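Local coordinates for protein DNA ligase (Archaeoglobus fulgidus, PDB 3GDE) that probably seals nicks in double-stranded DNA during replication, recombination and repair, using ATP and magnesium through an adenylated lysine intermediate, at residues A31-I36 with D177-A182; A231-S236 with E546-L551; V302-E307 with E331-E336; S443-S448 with D475-T480. All blocks are in the same frame, centred on the assembly; numbering follows the deposited sequence.

Contact 1: A31-I36 with D177-A182; sequences AFLQKI and DAIARA
Gln-34 lies over Ala-182, its CG 3.7 Å from Ala-182 CB, while the amide at its end reaches the backbone beyond. There Gln-34 NE2 donates to Ala-182 O at 2.8 Å, in a nearly straight bond with 163° at the hydrogen. CD is anti to CA (chi2 178°), and this stretched chain carries the amide toward the neighbouring helix. The acceptor sits almost in the plane of the Gln-34 amide, whereas NE2 is tilted by 19° from the carbonyl plane of Ala-182. That carbonyl belongs to the last residue of helix 172-182, and the glutamine gives it a side-chain donor. The methyl of Ala-182 is small enough to let the two backbones close in, with 5.5 Å between Gln-34 CA and Ala-182 CA.

Deeper down the contact is apolar. Leu-33 CD2 touches Ile-179 CG1 at 4.0 Å, the two side chains crossing obliquely, and Leu-33 CB is 4.3 Å from Ala-182 CB. Leu-33 thus spans nearly one turn of the partner helix, from Ile-179 to Ala-182.

The pair joins helices 22-34 and 172-182 in the all-helical N-terminal part of the ligase, its DNA-binding domain. Helix 172-182 continues the packing along its partner through Ala-178 on Ile-29 and Arg-181 on Ala-27 and Ala-30. Leu-33 also rests on Leu-42 and Val-45 of helix 39-49, and Ile-179 meets Val-190 of helix 187-197 and Ala-204 of helix 200-216.

Contact 2: A231-S236 with E546-L551; sequences AQVAES and ENLYKL
Van der Waals packing carries the whole contact, with Leu-551 laid across Val-233 at about a right angle. Leu-551 CD2 is the branch that meets the valine, 3.6 Å from Val-233 CG1 and 3.7 Å from Val-233 CB. Val-233 CG1 is anti to its backbone N (chi1 -176°), while the other methyl, Val-233 CG2, meets Leu-548 CD2 at a looser 4.2 Å. Two leucines three residues apart, Leu-548 and Leu-551, thus meet a single valine.

A second group of touches sets methyl against mixed or polar surface. Leu-551 CD1 packs against Val-233 O at 3.5 Å and against the aliphatic part of Glu-235, whose CG is 3.7 Å from it. An alanine in place of Leu-551 would probably leave Val-233 CG1 and Glu-235 CG without their partner and open a gap between 233-235 and the C-terminal residues.

Val-233 ends strand 230-233 of the adenylation domain, its side chain about 4 Å from that of Lys-420, predicted to bind ATP. The C-terminal helix packs on a valine that borders the probable nucleotide pocket, consistent with the closed conformation of this ligase. The interface rests on small, shape-dependent apolar touches at the surface, and between these two segments there is no hydrogen bond to fix the register.

Contact 3: V302-E307 with E331-E336; sequences VIAVKE and EKIPLE
Ala-304 CB touches both Ile-333 CG2 at 4.0 Å and Leu-335 CD2 at 4.1 Å, and the other methyl of the leucine, CD1, meets Val-302 CG1. Val-316 of helix 313-321 touches both Val-302 and Ala-304. The face carrying Ile-303 and Glu-336 is more mixed: Glu-336 CG lies against Ile-303 CG1 at 3.7 Å. Glu-336 CG stands between the backbone N and carbonyl carbon (chi1 49°), and farther out the Glu-336 side chain crosses Val-305 at about a right angle, Glu-336 OE2 3.4 Å from Val-305 CG2.

Between these faces the antiparallel strands pair through Ile-303 and Glu-336, which exchange both backbone hydrogen bonds, followed by the non-hydrogen-bonded pair Ala-304 and Leu-335. Val-305 N then donates to Pro-334 O at 3.2 Å from well above the carbonyl plane. A water gives hydrogen bonds to this oxygen and to Val-305 O, joining two acceptors that could not bond each other.

At the outer edge Lys-306 NZ donates to Lys-332 O at 3.0 Å and weakly to Glu-331 O. An alanine at Lys-306 would probably leave both helix-end carbonyls without this donor and uncover Pro-334 CD, now 3.8 Å from Lys-306 CD. Where regular pairing ends, a water and a lysine thus add to the last amide bond, and the positive group would probably be favoured by the carbonyl end of helix 327-332.

Contact 4: S443-S448 with D475-T480; sequences SHWLSS and DLEELT
Thr-480 OG1 works both ways at once, accepting from Leu-446 N across the contact at 2.9 Å and donating to Leu-476 O, one turn back in its own helix, at 2.7 Å. OG1 is anti to the carbonyl carbon (chi1 -62°), beside its own backbone N, where it can reach both. Leu-476 O also takes the helical bond from Thr-480 N, and the two donors approach it from opposite faces of its plane. The methyl CG2 of the threonine rests 3.6 Å from His-444 O.

Trp-445 covers the helix next to this polar junction. Leu-476 CB stands over one face of the indole, toward the rim and 4.1 Å from Trp-445 CG, and Glu-477 N lies over the same face. The Glu-477 side chain runs alongside the indole in the same direction, its carboxylate turned 25° from the ring plane and OE2 3.2 Å from Trp-445 CZ2. His-444 lies against the opposite face; its ND1 is held by Lys-441 O. Leu-476 CD2 also abuts Leu-446 O at 3.3 Å.

Strand 446-454 and helix 473-483 of the C-terminal OB-fold domain meet here, their short segments at 108°. Ser-447 and Ser-448 form a classic beta bulge opposite Glu-436, and Leu-446 reaches on to Val-495 and Phe-497. The strand's first amide is thus satisfied by a hydroxyl that is itself tied to the helix, so a single polar group, flanked by tryptophan and leucine, probably helps to set how the helix sits on the barrel.

Contacts 1 and 4 are largely buried, contact 3 is partly so, and contact 2 lies at the surface. Contact 1 pairs two helices of the N-terminal domain, contact 4 a strand with a helix in the OB-fold domain; each adds one side-chain-to-backbone hydrogen bond to apolar packing. Contacts 2 and 3 reach strands of the adenylation domain, about 15 Å apart at their nearest atoms, yet differ sharply: 302-307 with 331-336 is strand pairing rich in backbone bonds, whereas 231-236 with 546-551 is apolar touching between parts distant in sequence. Contacts 1 and 3 lie on opposite sides of the chain's centre, about 48 Å between centres.

Contact 1: A31-I36 with D177-A182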
loop_
_atom_site.group_PDB
_atom_site.type_symbol
_atom_site.label_atom_id
_atom_site.label_comp_id
_atom_site.label_asym_id
_atom_site.label_seq_id
_atom_site.Cartn_x
_atom_site.Cartn_y
_atom_site.Cartn_z
ATOM N N ALA A 31 -8.237 -24.388 6.393
ATOM C CA ALA A 31 -7.827 -25.714 6.881
ATOM C C ALA A 31 -6.385 -25.737 7.362
ATOM O O ALA A 31 -6.106 -26.250 8.444
ATOM C CB ALA A 31 -8.062 -26.804 5.789
ATOM N N PHE A 32 -5.476 -25.179 6.559
ATOM C CA PHE A 32 -4.051 -25.070 6.919
ATOM C C PHE A 32 -3.817 -24.255 8.190
ATOM O O PHE A 32 -3.092 -24.684 9.090
ATOM C CB PHE A 32 -3.260 -24.441 5.762
ATOM C CG PHE A 32 -1.765 -24.572 5.899
ATOM C CD1 PHE A 32 -1.125 -25.777 5.592
ATOM C CD2 PHE A 32 -0.992 -23.484 6.317
ATOM C CE1 PHE A 32 0.263 -25.895 5.706
ATOM C CE2 PHE A 32 0.402 -23.596 6.445
ATOM C CZ PHE A 32 1.028 -24.802 6.148
ATOM N N LEU A 33 -4.432 -23.072 8.242
ATOM C CA LEU A 33 -4.301 -22.148 9.369
ATOM C C LEU A 33 -4.772 -22.760 10.698
ATOM O O LEU A 33 -4.158 -22.541 11.742
ATOM C CB LEU A 33 -5.088 -20.858 9.068
ATOM C CG LEU A 33 -4.440 -19.576 8.492
ATOM C CD1 LEU A 33 -3.157 -19.764 7.651
ATOM C CD2 LEU A 33 -5.478 -18.723 7.772
ATOM N N GLN A 34 -5.861 -23.522 10.640
ATOM C CA GLN A 34 -6.454 -24.198 11.802
ATOM C C GLN A 34 -5.545 -25.164 12.546
ATOM O O GLN A 34 -5.768 -25.430 13.728
ATOM C CB GLN A 34 -7.675 -25.002 11.358
ATOM C CG GLN A 34 -8.939 -24.227 11.366
ATOM C CD GLN A 34 -10.116 -25.031 10.869
ATOM O OE1 GLN A 34 -9.955 -26.066 10.206
ATOM N NE2 GLN A 34 -11.320 -24.549 11.170
ATOM N N LYS A 35 -4.549 -25.708 11.848
ATOM C CA LYS A 35 -3.731 -26.796 12.372
ATOM C C LYS A 35 -2.371 -26.313 12.865
ATOM O O LYS A 35 -1.523 -27.107 13.314
ATOM C CB LYS A 35 -3.586 -27.886 11.309
ATOM C CG LYS A 35 -4.905 -28.520 10.928
ATOM C CD LYS A 35 -4.743 -29.482 9.777
ATOM C CE LYS A 35 -6.096 -30.032 9.320
ATOM N NZ LYS A 35 -7.068 -28.925 9.002
ATOM N N ILE A 36 -2.168 -25.004 12.792
ATOM C CA ILE A 36 -0.967 -24.399 13.330
ATOM C C ILE A 36 -1.206 -24.070 14.807
ATOM O O ILE A 36 -2.133 -23.331 15.149
ATOM C CB ILE A 36 -0.550 -23.145 12.532
ATOM C CG1 ILE A 36 -0.496 -23.470 11.029
ATOM C CG2 ILE A 36 0.788 -22.622 13.048
ATOM C CD1 ILE A 36 -0.378 -22.270 10.114
ATOM N N ASP A 177 -11.310 -13.833 4.654
ATOM C CA ASP A 177 -12.334 -14.868 4.608
ATOM C C ASP A 177 -11.837 -16.204 5.169
ATOM O O ASP A 177 -12.602 -16.938 5.807
ATOM C CB ASP A 177 -12.830 -15.062 3.168
ATOM C CG ASP A 177 -13.691 -13.904 2.666
ATOM O OD1 ASP A 177 -14.066 -13.024 3.460
ATOM O OD2 ASP A 177 -14.008 -13.880 1.458
ATOM N N ALA A 178 -10.563 -16.509 4.923
ATOM C CA ALA A 178 -9.943 -17.756 5.372
ATOM C C ALA A 178 -9.704 -17.746 6.877
ATOM O O ALA A 178 -9.892 -18.761 7.552
ATOM C CB ALA A 178 -8.646 -18.001 4.620
ATOM N N ILE A 179 -9.302 -16.592 7.400
ATOM C CA ILE A 179 -9.139 -16.407 8.839
ATOM C C ILE A 179 -10.488 -16.496 9.549
ATOM O O ILE A 179 -10.588 -17.093 10.632
ATOM C CB ILE A 179 -8.434 -15.073 9.171
ATOM C CG1 ILE A 179 -6.943 -15.161 8.798
ATOM C CG2 ILE A 179 -8.597 -14.714 10.663
ATOM C CD1 ILE A 179 -6.268 -13.802 8.607
ATOM N N ALA A 180 -11.515 -15.894 8.946
ATOM C CA ALA A 180 -12.880 -15.997 9.466
ATOM C C ALA A 180 -13.384 -17.453 9.484
ATOM O O ALA A 180 -13.959 -17.901 10.473
ATOM C CB ALA A 180 -13.825 -15.107 8.670
ATOM N N ARG A 181 -13.157 -18.173 8.384
ATOM C CA ARG A 181 -13.560 -19.570 8.247
ATOM C C ARG A 181 -12.856 -20.483 9.266
ATOM O O ARG A 181 -13.509 -21.304 9.918
ATOM C CB ARG A 181 -13.293 -20.050 6.818
ATOM C CG ARG A 181 -13.841 -21.446 6.507
ATOM C CD ARG A 181 -13.613 -21.810 5.061
ATOM N NE ARG A 181 -14.120 -23.136 4.731
ATOM C CZ ARG A 181 -15.352 -23.383 4.287
ATOM N NH1 ARG A 181 -16.220 -22.390 4.127
ATOM N NH2 ARG A 181 -15.719 -24.632 4.010
ATOM N N ALA A 182 -11.540 -20.303 9.411
ATOM C CA ALA A 182 -10.695 -21.129 10.266
ATOM C C ALA A 182 -11.060 -21.027 11.738
ATOM O O ALA A 182 -11.066 -22.032 12.457
ATOM C CB ALA A 182 -9.215 -20.758 10.080
#

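Contact 2: A231-S236 with E546-L551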
loop_
_atom_site.group_PDB
_atom_site.type_symbol
_atom_site.label_atom_id
_atom_site.label_comp_id
_atom_site.label_asym_id
_atom_site.label_seq_id
_atom_site.Cartn_x
_atom_site.Cartn_y
_atom_site.Cartn_z
ATOM N N ALA A 231 -13.688 8.798 1.143
ATOM C CA ALA A 231 -14.863 9.414 0.528
ATOM C C ALA A 231 -15.088 8.985 -0.927
ATOM O O ALA A 231 -14.135 8.705 -1.662
ATOM C CB ALA A 231 -14.772 10.920 0.619
ATOM N N GLN A 232 -16.357 8.934 -1.327
ATOM C CA GLN A 232 -16.738 8.721 -2.724
ATOM C C GLN A 232 -16.734 10.033 -3.506
ATOM O O GLN A 232 -16.949 11.095 -2.940
ATOM C CB GLN A 232 -18.134 8.098 -2.824
ATOM C CG GLN A 232 -18.193 6.623 -2.481
ATOM C CD GLN A 232 -19.603 6.062 -2.611
ATOM O OE1 GLN A 232 -20.458 6.633 -3.304
ATOM N NE2 GLN A 232 -19.852 4.933 -1.945
ATOM N N VAL A 233 -16.492 9.955 -4.809
ATOM C CA VAL A 233 -16.612 11.138 -5.653
ATOM C C VAL A 233 -18.101 11.396 -5.923
ATOM O O VAL A 233 -18.813 10.517 -6.385
ATOM C CB VAL A 233 -15.806 11.026 -6.987
ATOM C CG1 VAL A 233 -15.902 12.331 -7.785
ATOM C CG2 VAL A 233 -14.345 10.677 -6.728
ATOM N N ALA A 234 -18.561 12.600 -5.596
ATOM C CA ALA A 234 -19.934 13.005 -5.882
ATOM C C ALA A 234 -20.054 13.436 -7.332
ATOM O O ALA A 234 -19.107 13.989 -7.899
ATOM C CB ALA A 234 -20.362 14.148 -4.958
ATOM N N GLU A 235 -21.220 13.183 -7.918
ATOM C CA GLU A 235 -21.523 13.586 -9.293
ATOM C C GLU A 235 -21.500 15.103 -9.414
ATOM O O GLU A 235 -20.889 15.659 -10.329
ATOM C CB GLU A 235 -22.909 13.078 -9.689
ATOM C CG GLU A 235 -23.227 11.651 -9.231
ATOM C CD GLU A 235 -24.726 11.369 -9.179
ATOM O OE1 GLU A 235 -25.154 10.571 -8.308
ATOM O OE2 GLU A 235 -25.479 11.951 -9.998
ATOM N N SER A 236 -22.172 15.760 -8.470
ATOM C CA SER A 236 -22.256 17.210 -8.419
ATOM C C SER A 236 -22.480 17.681 -6.989
ATOM O O SER A 236 -22.856 16.902 -6.109
ATOM C CB SER A 236 -23.397 17.716 -9.305
ATOM O OG SER A 236 -24.659 17.435 -8.717
ATOM N N GLU A 546 -14.443 0.725 -11.647
ATOM C CA GLU A 546 -15.875 0.494 -11.861
ATOM C C GLU A 546 -16.732 1.673 -11.407
ATOM O O GLU A 546 -17.586 2.139 -12.157
ATOM C CB GLU A 546 -16.328 -0.781 -11.137
ATOM C CG GLU A 546 -15.959 -2.061 -11.863
ATOM C CD GLU A 546 -15.997 -3.318 -10.973
ATOM O OE1 GLU A 546 -16.271 -3.215 -9.752
ATOM O OE2 GLU A 546 -15.733 -4.417 -11.517
ATOM N N ASN A 547 -16.512 2.134 -10.176
ATOM C CA ASN A 547 -17.240 3.279 -9.625
ATOM C C ASN A 547 -16.960 4.561 -10.406
ATOM O O ASN A 547 -17.878 5.332 -10.685
ATOM C CB ASN A 547 -16.907 3.492 -8.136
ATOM C CG ASN A 547 -17.443 2.373 -7.233
ATOM O OD1 ASN A 547 -18.400 1.670 -7.571
ATOM N ND2 ASN A 547 -16.814 2.208 -6.075
ATOM N N LEU A 548 -15.700 4.781 -10.766
ATOM C CA LEU A 548 -15.346 5.958 -11.561
ATOM C C LEU A 548 -15.965 5.919 -12.957
ATOM O O LEU A 548 -16.387 6.957 -13.476
ATOM C CB LEU A 548 -13.831 6.173 -11.616
ATOM C CG LEU A 548 -13.152 6.543 -10.280
ATOM C CD1 LEU A 548 -11.632 6.568 -10.419
ATOM C CD2 LEU A 548 -13.658 7.864 -9.711
ATOM N N TYR A 549 -16.045 4.720 -13.542
ATOM C CA TYR A 549 -16.742 4.518 -14.817
ATOM C C TYR A 549 -18.232 4.872 -14.725
ATOM O O TYR A 549 -18.723 5.678 -15.504
ATOM C CB TYR A 549 -16.574 3.081 -15.325
ATOM C CG TYR A 549 -17.424 2.783 -16.537
ATOM C CD1 TYR A 549 -16.963 3.069 -17.819
ATOM C CD2 TYR A 549 -18.701 2.234 -16.402
ATOM C CE1 TYR A 549 -17.741 2.816 -18.939
ATOM C CE2 TYR A 549 -19.491 1.972 -17.517
ATOM C CZ TYR A 549 -19.004 2.269 -18.780
ATOM O OH TYR A 549 -19.775 2.011 -19.886
ATOM N N LYS A 550 -18.930 4.261 -13.769
ATOM C CA LYS A 550 -20.369 4.477 -13.552
ATOM C C LYS A 550 -20.728 5.940 -13.328
ATOM O O LYS A 550 -21.845 6.363 -13.622
ATOM C CB LYS A 550 -20.872 3.646 -12.359
ATOM C CG LYS A 550 -21.211 2.204 -12.713
ATOM C CD LYS A 550 -22.034 1.508 -11.628
ATOM C CE LYS A 550 -21.168 0.684 -10.680
ATOM N NZ LYS A 550 -21.939 -0.436 -10.030
ATOM N N LEU A 551 -19.760 6.691 -12.810
ATOM C CA LEU A 551 -19.944 8.077 -12.420
ATOM C C LEU A 551 -19.805 9.045 -13.597
ATOM O O LEU A 551 -20.124 10.226 -13.476
ATOM C CB LEU A 551 -18.946 8.425 -11.316
ATOM C CG LEU A 551 -19.167 9.698 -10.506
ATOM C CD1 LEU A 551 -20.207 9.479 -9.418
ATOM C CD2 LEU A 551 -17.849 10.134 -9.924
#

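Contact 3: V302-E307 with E331-E336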
loop_
_atom_site.group_PDB
_atom_site.type_symbol
_atom_site.label_atom_id
_atom_site.label_comp_id
_atom_site.label_asym_id
_atom_site.label_seq_id
_atom_site.Cartn_x
_atom_site.Cartn_y
_atom_site.Cartn_z
ATOM N N VAL A 302 -1.781 17.547 5.278
ATOM C CA VAL A 302 -0.556 18.348 5.259
ATOM C C VAL A 302 -0.435 19.040 3.896
ATOM O O VAL A 302 -0.545 18.394 2.843
ATOM C CB VAL A 302 0.689 17.487 5.572
ATOM C CG1 VAL A 302 1.969 18.270 5.346
ATOM C CG2 VAL A 302 0.636 17.015 7.006
ATOM N N ILE A 303 -0.238 20.355 3.916
ATOM C CA ILE A 303 -0.085 21.107 2.677
ATOM C C ILE A 303 1.253 21.836 2.639
ATOM O O ILE A 303 1.781 22.247 3.677
ATOM C CB ILE A 303 -1.277 22.088 2.400
ATOM C CG1 ILE A 303 -1.312 23.225 3.432
ATOM C CG2 ILE A 303 -2.610 21.334 2.323
ATOM C CD1 ILE A 303 -2.452 24.208 3.255
ATOM N N ALA A 304 1.808 21.973 1.442
ATOM C CA ALA A 304 3.037 22.727 1.256
ATOM C C ALA A 304 2.672 24.185 1.024
ATOM O O ALA A 304 1.784 24.483 0.232
ATOM C CB ALA A 304 3.835 22.172 0.091
ATOM N N VAL A 305 3.336 25.086 1.747
ATOM C CA VAL A 305 3.143 26.533 1.575
ATOM C C VAL A 305 4.486 27.235 1.353
ATOM O O VAL A 305 5.528 26.749 1.787
ATOM C CB VAL A 305 2.369 27.183 2.759
ATOM C CG1 VAL A 305 0.976 26.577 2.892
ATOM C CG2 VAL A 305 3.137 27.046 4.061
ATOM N N LYS A 306 4.462 28.365 0.654
ATOM C CA LYS A 306 5.691 29.110 0.378
ATOM C C LYS A 306 5.388 30.602 0.219
ATOM O O LYS A 306 4.598 31.002 -0.645
ATOM C CB LYS A 306 6.415 28.537 -0.850
ATOM C CG LYS A 306 7.844 29.056 -1.069
ATOM C CD LYS A 306 8.859 28.453 -0.101
ATOM C CE LYS A 306 10.280 28.565 -0.663
ATOM N NZ LYS A 306 11.344 28.149 0.309
ATOM N N GLU A 307 6.019 31.408 1.079
ATOM C CA GLU A 307 5.762 32.850 1.186
ATOM C C GLU A 307 4.258 33.140 1.183
ATOM O O GLU A 307 3.775 33.970 0.412
ATOM C CB GLU A 307 6.480 33.644 0.076
ATOM C CG GLU A 307 7.921 33.211 -0.229
ATOM C CD GLU A 307 8.958 33.783 0.736
ATOM O OE1 GLU A 307 9.970 33.085 0.995
ATOM O OE2 GLU A 307 8.777 34.924 1.231
ATOM N N GLU A 331 13.475 23.833 4.947
ATOM C CA GLU A 331 13.680 25.193 4.435
ATOM C C GLU A 331 13.115 25.387 3.028
ATOM O O GLU A 331 12.381 26.347 2.790
ATOM C CB GLU A 331 15.166 25.598 4.482
ATOM C CG GLU A 331 15.858 25.395 5.838
ATOM C CD GLU A 331 15.122 26.051 7.007
ATOM O OE1 GLU A 331 14.889 27.284 6.962
ATOM O OE2 GLU A 331 14.786 25.327 7.977
ATOM N N LYS A 332 13.471 24.488 2.107
ATOM C CA LYS A 332 12.942 24.497 0.736
ATOM C C LYS A 332 11.416 24.424 0.711
ATOM O O LYS A 332 10.755 25.250 0.075
ATOM C CB LYS A 332 13.512 23.325 -0.082
ATOM C CG LYS A 332 14.633 23.684 -1.067
ATOM C CD LYS A 332 14.129 24.525 -2.259
ATOM C CE LYS A 332 13.569 23.671 -3.402
ATOM N NZ LYS A 332 14.635 23.033 -4.232
ATOM N N ILE A 333 10.873 23.438 1.423
ATOM C CA ILE A 333 9.442 23.127 1.378
ATOM C C ILE A 333 8.842 23.216 2.786
ATOM O O ILE A 333 8.798 22.211 3.503
ATOM C CB ILE A 333 9.184 21.705 0.769
ATOM C CG1 ILE A 333 10.034 21.477 -0.489
ATOM C CG2 ILE A 333 7.702 21.478 0.504
ATOM C CD1 ILE A 333 10.135 20.024 -0.927
ATOM N N PRO A 334 8.424 24.428 3.205
ATOM C CA PRO A 334 7.649 24.592 4.436
ATOM C C PRO A 334 6.288 23.891 4.372
ATOM O O PRO A 334 5.740 23.694 3.283
ATOM C CB PRO A 334 7.452 26.112 4.528
ATOM C CG PRO A 334 8.587 26.686 3.723
ATOM C CD PRO A 334 8.707 25.730 2.572
ATOM N N LEU A 335 5.757 23.519 5.534
ATOM C CA LEU A 335 4.489 22.805 5.598
ATOM C C LEU A 335 3.575 23.355 6.676
ATOM O O LEU A 335 4.034 23.961 7.645
ATOM C CB LEU A 335 4.718 21.316 5.868
ATOM C CG LEU A 335 5.615 20.489 4.947
ATOM C CD1 LEU A 335 5.898 19.128 5.584
ATOM C CD2 LEU A 335 5.010 20.330 3.566
ATOM N N GLU A 336 2.273 23.138 6.494
ATOM C CA GLU A 336 1.317 23.281 7.585
ATOM C C GLU A 336 0.298 22.153 7.559
ATOM O O GLU A 336 0.115 21.500 6.530
ATOM C CB GLU A 336 0.650 24.654 7.597
ATOM C CG GLU A 336 0.106 25.115 6.280
ATOM C CD GLU A 336 -0.235 26.582 6.296
ATOM O OE1 GLU A 336 -1.428 26.911 6.168
ATOM O OE2 GLU A 336 0.691 27.405 6.450
HETATM O O HOH W 1 6.192 24.409 0.791
#

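Contact 4: S443-S448 with D475-T480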
loop_
_atom_site.group_PDB
_atom_site.type_symbol
_atom_site.label_atom_id
_atom_site.label_comp_id
_atom_site.label_asym_id
_atom_site.label_seq_id
_atom_site.Cartn_x
_atom_site.Cartn_y
_atom_site.Cartn_z
ATOM N N SER A 443 15.626 3.801 -29.169
ATOM C CA SER A 443 15.721 2.350 -28.984
ATOM C C SER A 443 16.250 1.929 -27.616
ATOM O O SER A 443 15.904 0.857 -27.118
ATOM C CB SER A 443 16.635 1.775 -30.068
ATOM O OG SER A 443 16.702 0.362 -30.006
ATOM N N HIS A 444 17.098 2.771 -27.030
ATOM C CA HIS A 444 17.718 2.507 -25.724
ATOM C C HIS A 444 16.805 2.860 -24.536
ATOM O O HIS A 444 17.187 2.673 -23.379
ATOM C CB HIS A 444 19.052 3.258 -25.615
ATOM C CG HIS A 444 18.911 4.747 -25.691
ATOM N ND1 HIS A 444 18.599 5.406 -26.861
ATOM C CD2 HIS A 444 19.037 5.706 -24.742
ATOM C CE1 HIS A 444 18.536 6.707 -26.629
ATOM N NE2 HIS A 444 18.800 6.915 -25.351
ATOM N N TRP A 445 15.609 3.368 -24.834
ATOM C CA TRP A 445 14.615 3.683 -23.814
ATOM C C TRP A 445 13.327 2.901 -24.006
ATOM O O TRP A 445 12.914 2.630 -25.136
ATOM C CB TRP A 445 14.244 5.168 -23.840
ATOM C CG TRP A 445 15.322 6.121 -23.453
ATOM C CD1 TRP A 445 16.306 5.921 -22.529
ATOM C CD2 TRP A 445 15.502 7.455 -23.955
ATOM N NE1 TRP A 445 17.106 7.037 -22.446
ATOM C CE2 TRP A 445 16.631 7.995 -23.303
ATOM C CE3 TRP A 445 14.827 8.238 -24.903
ATOM C CZ2 TRP A 445 17.102 9.287 -23.567
ATOM C CZ3 TRP A 445 15.298 9.523 -25.166
ATOM C CH2 TRP A 445 16.425 10.032 -24.495
ATOM N N LEU A 446 12.684 2.566 -22.891
ATOM C CA LEU A 446 11.278 2.183 -22.915
ATOM C C LEU A 446 10.468 3.425 -23.290
ATOM O O LEU A 446 10.758 4.523 -22.808
ATOM C CB LEU A 446 10.845 1.647 -21.554
ATOM C CG LEU A 446 11.495 0.342 -21.097
ATOM C CD1 LEU A 446 11.309 0.191 -19.600
ATOM C CD2 LEU A 446 10.937 -0.869 -21.855
ATOM N N SER A 447 9.481 3.261 -24.165
ATOM C CA SER A 447 8.705 4.402 -24.662
ATOM C C SER A 447 7.236 4.351 -24.241
ATOM O O SER A 447 6.565 5.386 -24.171
ATOM C CB SER A 447 8.805 4.490 -26.187
ATOM O OG SER A 447 8.156 3.390 -26.807
ATOM N N SER A 448 6.766 3.140 -23.944
ATOM C CA SER A 448 5.357 2.838 -23.705
ATOM C C SER A 448 5.212 1.866 -22.521
ATOM O O SER A 448 6.058 0.987 -22.345
ATOM C CB SER A 448 4.807 2.188 -24.960
ATOM O OG SER A 448 3.421 2.075 -24.890
ATOM N N ASP A 475 12.731 11.438 -17.908
ATOM C CA ASP A 475 11.759 10.472 -17.377
ATOM C C ASP A 475 12.013 9.093 -17.961
ATOM O O ASP A 475 12.108 8.122 -17.224
ATOM C CB ASP A 475 10.313 10.868 -17.704
ATOM C CG ASP A 475 9.741 11.877 -16.741
ATOM O OD1 ASP A 475 10.139 11.899 -15.559
ATOM O OD2 ASP A 475 8.867 12.654 -17.164
ATOM N N LEU A 476 12.127 9.019 -19.286
ATOM C CA LEU A 476 12.353 7.741 -19.977
ATOM C C LEU A 476 13.711 7.120 -19.659
ATOM O O LEU A 476 13.818 5.912 -19.552
ATOM C CB LEU A 476 12.163 7.882 -21.494
ATOM C CG LEU A 476 10.759 8.280 -21.974
ATOM C CD1 LEU A 476 10.691 8.396 -23.501
ATOM C CD2 LEU A 476 9.684 7.314 -21.438
ATOM N N GLU A 477 14.733 7.955 -19.511
ATOM C CA GLU A 477 16.059 7.509 -19.090
ATOM C C GLU A 477 15.958 6.846 -17.725
ATOM O O GLU A 477 16.417 5.719 -17.542
ATOM C CB GLU A 477 17.039 8.693 -18.998
ATOM C CG GLU A 477 17.690 9.100 -20.309
ATOM C CD GLU A 477 18.306 10.503 -20.276
ATOM O OE1 GLU A 477 18.932 10.872 -19.248
ATOM O OE2 GLU A 477 18.167 11.236 -21.290
ATOM N N GLU A 478 15.346 7.563 -16.784
ATOM C CA GLU A 478 15.248 7.135 -15.390
ATOM C C GLU A 478 14.391 5.879 -15.213
ATOM O O GLU A 478 14.744 4.992 -14.443
ATOM C CB GLU A 478 14.726 8.281 -14.518
ATOM C CG GLU A 478 15.688 9.468 -14.419
ATOM C CD GLU A 478 15.035 10.741 -13.869
ATOM O OE1 GLU A 478 14.019 11.218 -14.445
ATOM O OE2 GLU A 478 15.551 11.280 -12.859
ATOM N N LEU A 479 13.279 5.810 -15.941
ATOM C CA LEU A 479 12.333 4.706 -15.827
ATOM C C LEU A 479 12.858 3.429 -16.468
ATOM O O LEU A 479 12.564 2.327 -15.990
ATOM C CB LEU A 479 10.984 5.082 -16.442
ATOM C CG LEU A 479 10.181 6.174 -15.733
ATOM C CD1 LEU A 479 9.006 6.578 -16.602
ATOM C CD2 LEU A 479 9.729 5.754 -14.320
ATOM N N THR A 480 13.616 3.594 -17.554
ATOM C CA THR A 480 14.306 2.491 -18.225
ATOM C C THR A 480 15.333 1.849 -17.281
ATOM O O THR A 480 15.419 0.621 -17.196
ATOM C CB THR A 480 14.999 2.958 -19.545
ATOM O OG1 THR A 480 14.012 3.434 -20.472
ATOM C CG2 THR A 480 15.804 1.814 -20.193
#